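Local coordinates for protein putative citrate lyase, alfa subunit (Streptococcus mutans, PDB 2HJ0) that belongs to the citrate lyase alpha subunit (CitF) family, an alpha/beta protein built around two largely parallel beta sheets, at residues A[167-172]-A[176-181]. Numbering follows the deposited sequence.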
loop_
_atom_site.group_PDB
_atom_site.type_symbol
_atom_site.label_atom_id
_atom_site.label_comp_id
_atom_site.label_asym_id
_atom_site.label_seq_id
_atom_site.Cartn_x
_atom_site.Cartn_y
_atom_site.Cartn_z
ATOM N N LEU A 167 5.454 -5.925 -15.101
ATOM C CA LEU A 167 4.005 -5.787 -14.939
ATOM C C LEU A 167 3.298 -4.943 -16.007
ATOM O O LEU A 167 3.729 -3.837 -16.314
ATOM C CB LEU A 167 3.689 -5.187 -13.563
ATOM C CG LEU A 167 4.394 -5.801 -12.354
ATOM C CD1 LEU A 167 3.956 -5.091 -11.073
ATOM C CD2 LEU A 167 4.070 -7.295 -12.285
ATOM N N GLY A 168 2.202 -5.456 -16.561
ATOM C CA GLY A 168 1.478 -4.683 -17.551
ATOM C C GLY A 168 0.474 -3.771 -16.864
ATOM O O GLY A 168 -0.189 -4.200 -15.932
ATOM N N ALA A 169 0.378 -2.514 -17.291
ATOM C CA ALA A 169 -0.575 -1.579 -16.699
ATOM C C ALA A 169 -1.231 -0.774 -17.806
ATOM O O ALA A 169 -0.553 -0.118 -18.612
ATOM C CB ALA A 169 0.118 -0.653 -15.736
ATOM N N PRO A 170 -2.567 -0.825 -17.880
ATOM C CA PRO A 170 -3.275 -0.076 -18.917
ATOM C C PRO A 170 -3.032 1.434 -18.894
ATOM O O PRO A 170 -3.392 2.138 -19.840
ATOM C CB PRO A 170 -4.740 -0.455 -18.688
ATOM C CG PRO A 170 -4.791 -0.845 -17.258
ATOM C CD PRO A 170 -3.503 -1.630 -17.083
ATOM N N SER A 171 -2.443 1.934 -17.811
ATOM C CA SER A 171 -2.115 3.361 -17.704
ATOM C C SER A 171 -1.009 3.572 -16.673
ATOM O O SER A 171 -0.898 2.820 -15.705
ATOM C CB SER A 171 -3.355 4.203 -17.336
ATOM O OG SER A 171 -3.910 3.859 -16.081
ATOM N N SER A 172 -0.189 4.593 -16.892
ATOM C CA SER A 172 0.914 4.894 -15.990
ATOM C C SER A 172 1.583 6.213 -16.370
ATOM O O SER A 172 1.585 6.587 -17.542
ATOM C CB SER A 172 1.940 3.766 -16.063
ATOM O OG SER A 172 3.147 4.127 -15.415
ATOM N N GLY A 176 5.870 5.911 -12.721
ATOM C CA GLY A 176 5.419 4.649 -12.147
ATOM C C GLY A 176 4.014 4.498 -11.559
ATOM O O GLY A 176 3.575 3.368 -11.322
ATOM N N ASN A 177 3.314 5.596 -11.272
ATOM C CA ASN A 177 1.956 5.483 -10.737
ATOM C C ASN A 177 1.092 4.845 -11.839
ATOM O O ASN A 177 0.910 5.428 -12.912
ATOM C CB ASN A 177 1.402 6.861 -10.369
ATOM C CG ASN A 177 2.189 7.533 -9.257
ATOM O OD1 ASN A 177 2.257 7.032 -8.129
ATOM N ND2 ASN A 177 2.787 8.681 -9.570
ATOM N N ALA A 178 0.562 3.653 -11.575
ATOM C CA ALA A 178 -0.238 2.929 -12.559
ATOM C C ALA A 178 -1.559 2.397 -12.012
ATOM O O ALA A 178 -1.729 2.229 -10.802
ATOM C CB ALA A 178 0.585 1.770 -13.111
ATOM N N ASN A 179 -2.506 2.132 -12.901
ATOM C CA ASN A 179 -3.778 1.575 -12.458
ATOM C C ASN A 179 -4.339 0.728 -13.584
ATOM O O ASN A 179 -3.829 0.772 -14.701
ATOM C CB ASN A 179 -4.764 2.681 -12.013
ATOM C CG ASN A 179 -5.251 3.555 -13.155
ATOM O OD1 ASN A 179 -5.860 3.073 -14.102
ATOM N ND2 ASN A 179 -4.998 4.858 -13.055
ATOM N N GLY A 180 -5.362 -0.063 -13.292
ATOM C CA GLY A 180 -5.922 -0.906 -14.326
ATOM C C GLY A 180 -7.300 -0.494 -14.787
ATOM O O GLY A 180 -7.988 -1.269 -15.448
ATOM N N THR A 181 -7.700 0.728 -14.458
ATOM C CA THR A 181 -9.014 1.208 -14.831
ATOM C C THR A 181 -8.995 2.398 -15.772
ATOM O O THR A 181 -10.018 3.035 -15.986
ATOM C CB THR A 181 -9.804 1.596 -13.587
ATOM O OG1 THR A 181 -9.051 2.567 -12.846
ATOM C CG2 THR A 181 -10.068 0.359 -12.718
#
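The methyl group of Ala178 packs against that of Ala169, with Ala178 CB 3.6 Å from Ala169 CB, and lies beside Ser172, its CB 3.8 Å from Ser172 CB. Ala178 and Ser172 form a non-hydrogen-bonded antiparallel pair whose CB atoms lie on one face. Here the chains draw close, and the CA of Ser172 directs its hydrogen at Asn177 O (CA to O 3.1 Å). That carbonyl also accepts from the side chain of Asn215, while ND2 of Asn177 donates to Asp173 OD2 and Gln222 OE1.

On the other face Ser171 meets Asn179. Its OG, set between the backbone N and the carbonyl carbon (chi1 62°), reaches the amide of Asn179, with Ser171 OG 2.9 Å from Asn179 OD1. A single weak hydrogen bond links the backbones of the two segments, from Asn179 N to Ser171 O, 3.3 Å long. Asn179 has its CG in the same kind of position (chi1 68°), which brings OD1 within reach of the N-H of Thr181. OD1 accepts this N-H (Thr181 N to Asn179 OD1, 3.0 Å), the donor tilted 21° from the carbonyl plane, in an Asx turn. The other end of the amide, ND2, donates to Pro217 O, so both ends of the group are held and its rotation is restricted.

Strands 171-172 and 178-179 make a short, loosely bonded beta hairpin that follows parallel strand 164-169, within a beta-alpha-beta connection that runs through helix 191-199 to adjacent strand 202-207, consistent with the Rossmann-like clan of this family.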